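Cupin type-2 domain-containing protein (Klebsiella pneumoniae subsp. pneumoniae MGH 78578, PDB 3H8U) is of unknown function but, as a cupin with a double-stranded beta-helix, probably binds a metal ion inside its small barrel. Local coordinates at residues H55-G60 / G116-A121; N37-V42 / V110-P115; A71-G76 / Q95-M100. All coordinates share one frame; numbering follows the deposited sequence.

Contact 1 (H55-G60 / G116-A121); sequences HVHPHG and GNAGFA. With SO4 (sulfate ion), chain C.
Val56 and Ala121 form an antiparallel hydrogen-bonded pair at the edge of one sheet of the cupin double-stranded beta-helix. Residues 116-120 form a loop that leads into the short strand 121-122. Two backbone hydrogen bonds join the pair: Val56 N to Ala121 O at 2.8 Å, and Ala121 N to Val56 O at 2.9 Å. CA-H...O contacts accompany them: Phe120 CA lies 3.1 Å from Val56 O, and His57 CA approaches Gly119 O.

The side-chain packing centres on two histidines. The His57 ring turns its CD2 edge to Gly119 O, 3.3 Å away and near the ring plane, while Phe120 CB sits obliquely to it. Phe120 CG lies between its backbone N and carbonyl carbon (chi1 76°), and CD1 lies 4.0 Å from His55 CB. The two ring planes are inclined at 77°, an oblique aromatic pair. Ala118 CB rests on Gly60 CA. His55 and His57 form the HxH of the first cupin motif, and both rings meet His97 and touch Asp62. This cluster is consistent with a metal site. His55 ND1 is bonded to Ala53 O.

At the outer end, a sulfate, probably from the crystallisation liquor, bridges the segments. Gly119 N bonds to its O4. A water accepts from His59 N and donates to Gly119 O and to sulfate O4. His59 ND1 donates to sulfate O1 at 2.6 Å, nearly straight at 168°.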
# COMPACT_ATOMS: atom_id res chain seq x y z
N HIS A 55 -11.51 -7.93 -12.83
CA HIS A 55 -11.57 -6.72 -13.61
C HIS A 55 -10.18 -6.35 -14.13
O HIS A 55 -9.16 -6.88 -13.70
CB HIS A 55 -12.18 -5.57 -12.79
CG HIS A 55 -11.44 -5.19 -11.53
ND1 HIS A 55 -11.41 -6.00 -10.40
CD2 HIS A 55 -10.78 -4.06 -11.21
CE1 HIS A 55 -10.72 -5.38 -9.46
NE2 HIS A 55 -10.36 -4.20 -9.90
N VAL A 56 -10.19 -5.43 -15.09
CA VAL A 56 -8.98 -4.89 -15.67
C VAL A 56 -9.04 -3.35 -15.69
O VAL A 56 -10.09 -2.77 -15.97
CB VAL A 56 -8.77 -5.50 -17.10
CG1 VAL A 56 -10.01 -5.32 -17.97
CG2 VAL A 56 -7.53 -4.92 -17.78
N HIS A 57 -7.92 -2.70 -15.40
CA HIS A 57 -7.78 -1.27 -15.60
C HIS A 57 -6.93 -1.17 -16.87
O HIS A 57 -5.75 -1.52 -16.83
CB HIS A 57 -7.02 -0.56 -14.47
CG HIS A 57 -7.69 -0.63 -13.14
ND1 HIS A 57 -7.35 -1.59 -12.21
CD2 HIS A 57 -8.61 0.16 -12.55
CE1 HIS A 57 -8.09 -1.42 -11.13
NE2 HIS A 57 -8.86 -0.37 -11.31
N PRO A 58 -7.52 -0.71 -17.99
CA PRO A 58 -6.77 -0.56 -19.24
C PRO A 58 -5.54 0.36 -19.16
O PRO A 58 -4.56 0.18 -19.90
CB PRO A 58 -7.80 0.04 -20.17
CG PRO A 58 -9.07 -0.49 -19.67
CD PRO A 58 -8.93 -0.38 -18.20
N HIS A 59 -5.63 1.33 -18.27
CA HIS A 59 -4.62 2.36 -18.14
C HIS A 59 -4.23 2.68 -16.70
O HIS A 59 -3.88 3.81 -16.39
CB HIS A 59 -5.11 3.62 -18.87
CG HIS A 59 -5.27 3.43 -20.35
ND1 HIS A 59 -6.48 3.57 -20.99
CD2 HIS A 59 -4.40 3.00 -21.29
CE1 HIS A 59 -6.34 3.29 -22.27
NE2 HIS A 59 -5.08 2.94 -22.49
N GLY A 60 -4.25 1.68 -15.82
CA GLY A 60 -3.82 1.86 -14.44
C GLY A 60 -3.25 0.60 -13.88
O GLY A 60 -3.52 -0.50 -14.39
N GLY A 116 -5.15 8.04 -10.46
CA GLY A 116 -6.33 8.09 -9.63
C GLY A 116 -7.61 7.95 -10.42
O GLY A 116 -8.59 7.41 -9.89
N ASN A 117 -7.59 8.38 -11.67
CA ASN A 117 -8.78 8.33 -12.52
C ASN A 117 -8.84 7.11 -13.46
O ASN A 117 -9.64 7.10 -14.39
CB ASN A 117 -8.95 9.64 -13.32
CG ASN A 117 -8.03 9.74 -14.54
OD1 ASN A 117 -7.17 8.87 -14.80
ND2 ASN A 117 -8.21 10.83 -15.30
N ALA A 118 -8.00 6.11 -13.22
CA ALA A 118 -7.99 4.92 -14.07
C ALA A 118 -9.34 4.21 -13.98
O ALA A 118 -9.80 3.83 -12.88
CB ALA A 118 -6.87 3.96 -13.69
N GLY A 119 -9.97 4.05 -15.14
CA GLY A 119 -11.22 3.32 -15.25
C GLY A 119 -10.98 1.82 -15.25
O GLY A 119 -9.84 1.37 -15.33
N PHE A 120 -12.05 1.06 -15.16
CA PHE A 120 -11.93 -0.38 -15.18
C PHE A 120 -13.07 -1.00 -15.95
O PHE A 120 -14.11 -0.36 -16.21
CB PHE A 120 -11.88 -0.95 -13.76
CG PHE A 120 -13.22 -0.97 -13.07
CD1 PHE A 120 -14.06 -2.06 -13.20
CD2 PHE A 120 -13.65 0.13 -12.35
CE1 PHE A 120 -15.30 -2.09 -12.61
CE2 PHE A 120 -14.91 0.14 -11.74
CZ PHE A 120 -15.74 -0.98 -11.87
N ALA A 121 -12.88 -2.27 -16.31
CA ALA A 121 -13.91 -3.07 -16.94
C ALA A 121 -13.91 -4.41 -16.24
O ALA A 121 -12.85 -4.92 -15.93
CB ALA A 121 -13.61 -3.26 -18.41
S SO4 C . -9.07 4.91 -18.67
O1 SO4 C . -8.71 3.97 -19.74
O2 SO4 C . -8.96 6.29 -19.14
O3 SO4 C . -10.45 4.64 -18.25
O4 SO4 C . -8.14 4.73 -17.55
O HOH W 1 -7.70 2.32 -16.69

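Contact 2 (N37-V42 / V110-P115); sequences NDSVVV and VSVVAP
Val41 and Val110 each place CG1 anti to the backbone N, with chi1 of 176° and 173°. The two CG1 methyls meet at 3.9 Å, and the side chains are inclined to each other. Ser39 has OG anti to its carbonyl carbon, chi1 -61°, beside the backbone N. There OG lies 3.6 Å from Val112 CG1. It also bonds back to Asp38 O at 2.7 Å, from above the plane of that carbonyl. Val41 CG2 and Val112 CG2 approach more loosely, at 4.3 Å.

The backbone frame is a regular antiparallel pairing of strands 40-46 and 107-114 in one sheet of the cupin barrel. Val40 and Val113 form one hydrogen-bonded pair: Val40 N to Val113 O and Val113 N to Val40 O are both 3.0 Å. In the next, Val42 N to Ser111 O and Ser111 N to Val42 O are both 2.9 Å. Val41 and Val112 lie between them as a non-hydrogen-bonded pair. CA-H...O contacts, such as Val41 CA to Ser111 O, accompany these bonds.

The two faces differ. Ser39, Val110 and Ala114 pack on the second subunit, where Ala114 meets its own counterpart. On the face of Val40, Ser111 and Val113, a water donates to Val40 O at 3.0 Å and to Ser111 OG at 2.8 Å. Ser111 OG is also hydrogen-bonded to Asp62, and Val113 packs on His57.

The chemistry thus separates by face. Mainly apolar groups serve the dimer interface, while Ser111 probably helps to position Asp62, which also bonds His97; it would be second-shell if a metal binds at this histidine cluster.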
# COMPACT_ATOMS: atom_id res chain seq x y z
N ASN A 37 -5.59 12.81 -7.82
CA ASN A 37 -5.24 12.58 -9.23
C ASN A 37 -4.23 11.46 -9.39
O ASN A 37 -4.26 10.72 -10.39
CB ASN A 37 -4.72 13.87 -9.87
CG ASN A 37 -5.81 14.89 -10.06
OD1 ASN A 37 -6.97 14.52 -10.30
ND2 ASN A 37 -5.48 16.15 -9.93
N ASP A 38 -3.36 11.32 -8.40
CA ASP A 38 -2.20 10.43 -8.50
C ASP A 38 -2.53 8.98 -8.10
O ASP A 38 -1.92 8.03 -8.57
CB ASP A 38 -1.05 10.95 -7.60
CG ASP A 38 -0.57 12.33 -8.00
OD1 ASP A 38 -0.23 12.55 -9.18
OD2 ASP A 38 -0.57 13.21 -7.13
N SER A 39 -3.51 8.80 -7.21
CA SER A 39 -3.93 7.46 -6.78
C SER A 39 -5.31 7.50 -6.12
O SER A 39 -5.75 8.52 -5.59
CB SER A 39 -2.98 6.86 -5.72
OG SER A 39 -1.64 6.72 -6.21
N VAL A 40 -5.94 6.34 -6.12
CA VAL A 40 -7.10 6.09 -5.29
C VAL A 40 -6.72 4.95 -4.33
O VAL A 40 -6.24 3.90 -4.76
CB VAL A 40 -8.33 5.74 -6.15
CG1 VAL A 40 -9.50 5.28 -5.29
CG2 VAL A 40 -8.76 6.94 -7.01
N VAL A 41 -6.91 5.17 -3.04
CA VAL A 41 -6.52 4.24 -2.00
C VAL A 41 -7.82 3.75 -1.37
O VAL A 41 -8.66 4.58 -0.92
CB VAL A 41 -5.63 4.94 -0.93
CG1 VAL A 41 -5.28 3.98 0.22
CG2 VAL A 41 -4.36 5.51 -1.55
N VAL A 42 -7.99 2.42 -1.38
CA VAL A 42 -9.23 1.75 -0.95
C VAL A 42 -8.87 0.60 0.03
O VAL A 42 -7.86 -0.07 -0.13
CB VAL A 42 -10.01 1.16 -2.18
CG1 VAL A 42 -11.20 0.31 -1.76
CG2 VAL A 42 -10.44 2.29 -3.10
N VAL A 110 -5.20 -3.30 1.25
CA VAL A 110 -5.19 -1.93 0.83
C VAL A 110 -4.83 -1.97 -0.64
O VAL A 110 -3.76 -2.45 -1.02
CB VAL A 110 -4.15 -1.13 1.61
CG1 VAL A 110 -4.02 0.33 1.00
CG2 VAL A 110 -4.51 -1.10 3.09
N SER A 111 -5.72 -1.42 -1.45
CA SER A 111 -5.52 -1.23 -2.87
C SER A 111 -5.12 0.21 -3.22
O SER A 111 -5.82 1.16 -2.82
CB SER A 111 -6.82 -1.55 -3.61
OG SER A 111 -6.80 -1.04 -4.93
N VAL A 112 -4.03 0.35 -3.98
CA VAL A 112 -3.62 1.63 -4.53
C VAL A 112 -3.67 1.52 -6.05
O VAL A 112 -2.85 0.84 -6.65
CB VAL A 112 -2.21 2.04 -4.06
CG1 VAL A 112 -1.83 3.46 -4.63
CG2 VAL A 112 -2.12 2.00 -2.53
N VAL A 113 -4.66 2.20 -6.65
CA VAL A 113 -4.80 2.28 -8.10
C VAL A 113 -4.18 3.57 -8.60
O VAL A 113 -4.49 4.64 -8.05
CB VAL A 113 -6.28 2.20 -8.51
CG1 VAL A 113 -6.47 2.49 -10.00
CG2 VAL A 113 -6.82 0.80 -8.17
N ALA A 114 -3.32 3.47 -9.61
CA ALA A 114 -2.65 4.65 -10.16
C ALA A 114 -2.66 4.57 -11.68
O ALA A 114 -2.35 3.51 -12.25
CB ALA A 114 -1.20 4.73 -9.65
N PRO A 115 -3.03 5.68 -12.35
CA PRO A 115 -3.47 6.98 -11.83
C PRO A 115 -4.82 6.95 -11.14
O PRO A 115 -5.54 5.98 -11.23
CB PRO A 115 -3.56 7.87 -13.09
CG PRO A 115 -2.98 7.14 -14.13
CD PRO A 115 -2.97 5.70 -13.82
O HOH W 2 -7.94 1.49 -5.20

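Contact 3 (A71-G76 / Q95-M100); sequences AEYHQG and QVHGAM
Tyr73 and His97 meet inside the antiparallel pairing of strands 70-74 and 97-101 in the cupin beta-helix. Tyr73 has CG anti to the backbone N (chi1 -176°), and Tyr73 OH lies 3.3 Å from His97 CB. The hydroxyl bonds weakly to Arg13 of the second subunit.

Four backbone bonds join the strands. Glu72 N reaches Met100 O at 2.8 Å, and Met100 N reaches Glu72 O at 3.0 Å. His74 N approaches Gly98 O from above the carbonyl plane at 2.8 Å, whereas Gly98 N meets a lone pair of His74 O at 3.2 Å. Ala71 and Tyr73 bond outward to Leu83 and Thr81, His97 and Ala99 to His55 and Ile52. A water accepts from Val96 N and donates to Gln75 O. Val96 O also bonds that Arg13.

Both nitrogens of each histidine have partners. His97 ND1 gives to Gln95 O at 3.3 Å, and NE2 bonds to Asp62; these should hold the ring beside those of His55 and His57. His97 is the histidine of the second cupin motif. His74 ND1 bonds to Ser54 OG, and NE2 to Gly78 N. Glu72 and Met100, a selenomethionine, lie side by side, with Glu72 OE2 3.5 Å from Met100 CE.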
# COMPACT_ATOMS: atom_id res chain seq x y z
N ALA A 71 -6.11 -15.48 0.36
CA ALA A 71 -7.02 -15.48 -0.77
C ALA A 71 -6.41 -16.20 -1.96
O ALA A 71 -5.19 -16.37 -2.05
CB ALA A 71 -7.40 -14.06 -1.18
N GLU A 72 -7.30 -16.64 -2.85
CA GLU A 72 -6.95 -17.08 -4.19
C GLU A 72 -6.97 -15.85 -5.06
O GLU A 72 -8.02 -15.28 -5.23
CB GLU A 72 -8.03 -17.94 -4.77
CG GLU A 72 -8.26 -19.27 -4.23
CD GLU A 72 -9.53 -19.89 -4.87
OE1 GLU A 72 -10.07 -19.41 -5.94
OE2 GLU A 72 -10.02 -20.84 -4.28
N TYR A 73 -5.83 -15.47 -5.61
CA TYR A 73 -5.73 -14.28 -6.46
C TYR A 73 -5.94 -14.75 -7.90
O TYR A 73 -5.17 -15.56 -8.39
CB TYR A 73 -4.35 -13.67 -6.27
CG TYR A 73 -4.11 -12.38 -7.01
CD1 TYR A 73 -4.79 -11.22 -6.67
CD2 TYR A 73 -3.17 -12.31 -8.05
CE1 TYR A 73 -4.52 -9.99 -7.33
CE2 TYR A 73 -2.92 -11.12 -8.70
CZ TYR A 73 -3.59 -9.97 -8.34
OH TYR A 73 -3.31 -8.79 -9.04
N HIS A 74 -7.03 -14.33 -8.53
CA HIS A 74 -7.29 -14.67 -9.94
C HIS A 74 -6.54 -13.72 -10.88
O HIS A 74 -6.67 -12.51 -10.77
CB HIS A 74 -8.79 -14.57 -10.25
CG HIS A 74 -9.15 -15.01 -11.65
ND1 HIS A 74 -10.12 -14.38 -12.40
CD2 HIS A 74 -8.67 -16.02 -12.43
CE1 HIS A 74 -10.23 -14.98 -13.57
NE2 HIS A 74 -9.34 -15.96 -13.63
N GLN A 75 -5.79 -14.30 -11.81
CA GLN A 75 -4.93 -13.54 -12.73
C GLN A 75 -5.50 -13.51 -14.14
O GLN A 75 -4.81 -13.08 -15.07
CB GLN A 75 -3.51 -14.15 -12.75
CG GLN A 75 -2.85 -14.18 -11.34
CD GLN A 75 -1.35 -14.40 -11.34
OE1 GLN A 75 -0.74 -14.65 -12.39
NE2 GLN A 75 -0.74 -14.35 -10.17
N GLY A 76 -6.76 -13.94 -14.30
CA GLY A 76 -7.40 -14.07 -15.60
C GLY A 76 -7.30 -15.51 -16.11
O GLY A 76 -6.38 -16.23 -15.74
N GLN A 95 -3.98 -6.24 -17.17
CA GLN A 95 -3.92 -7.50 -16.44
C GLN A 95 -5.20 -7.73 -15.63
O GLN A 95 -5.55 -6.95 -14.76
CB GLN A 95 -2.67 -7.56 -15.56
CG GLN A 95 -1.39 -7.68 -16.33
CD GLN A 95 -0.19 -8.05 -15.46
OE1 GLN A 95 -0.09 -7.60 -14.30
NE2 GLN A 95 0.74 -8.80 -16.03
N VAL A 96 -5.88 -8.85 -15.91
CA VAL A 96 -7.06 -9.22 -15.15
C VAL A 96 -6.68 -9.57 -13.71
O VAL A 96 -5.67 -10.25 -13.47
CB VAL A 96 -7.81 -10.42 -15.79
CG1 VAL A 96 -9.03 -10.81 -14.94
CG2 VAL A 96 -8.26 -10.09 -17.19
N HIS A 97 -7.47 -9.08 -12.75
CA HIS A 97 -7.26 -9.43 -11.35
C HIS A 97 -8.57 -9.39 -10.56
O HIS A 97 -9.45 -8.54 -10.78
CB HIS A 97 -6.20 -8.52 -10.70
CG HIS A 97 -6.56 -7.07 -10.66
ND1 HIS A 97 -6.80 -6.33 -11.81
CD2 HIS A 97 -6.67 -6.19 -9.63
CE1 HIS A 97 -7.08 -5.08 -11.47
NE2 HIS A 97 -7.01 -4.98 -10.15
N GLY A 98 -8.66 -10.33 -9.63
CA GLY A 98 -9.80 -10.51 -8.74
C GLY A 98 -9.35 -11.43 -7.62
O GLY A 98 -8.20 -11.91 -7.63
N ALA A 99 -10.23 -11.72 -6.65
CA ALA A 99 -9.84 -12.65 -5.59
C ALA A 99 -11.03 -13.33 -4.93
O ALA A 99 -12.14 -12.85 -5.04
CB ALA A 99 -8.98 -11.94 -4.56
N MSE A 100 -10.78 -14.48 -4.30
CA MSE A 100 -11.74 -15.11 -3.39
C MSE A 100 -11.04 -15.38 -2.06
O MSE A 100 -9.93 -15.96 -2.07
CB MSE A 100 -12.31 -16.42 -3.97
CG MSE A 100 -13.61 -16.83 -3.21
SE MSE A 100 -13.87 -18.66 -3.07
CE MSE A 100 -12.22 -19.00 -2.23
O HOH W 3 -4.65 -11.05 -17.17

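Overall arrangement
Contacts 1 and 3 share one sheet, in which strands 51-56 and 97-101 are neighbours. Contact 2 belongs to the other sheet. The centres of contacts 1 and 2 lie about 11 Å apart. Those of contacts 1 and 3 are about 15 Å apart, and those of contacts 2 and 3 about 18 Å. Contact 1 touches both others: Gly116 N probably bonds to Asn37 O of contact 2, and His55 O to His97 N of contact 3. Along the chain, the segments of contacts 1 and 2 alternate, and both of contact 3 fall between them. This order fits the double-stranded beta-helix; the folded sheets bring His55, His57 and His97 close to Asp62 of the other sheet. Contacts 2 and 3 also reach the second subunit.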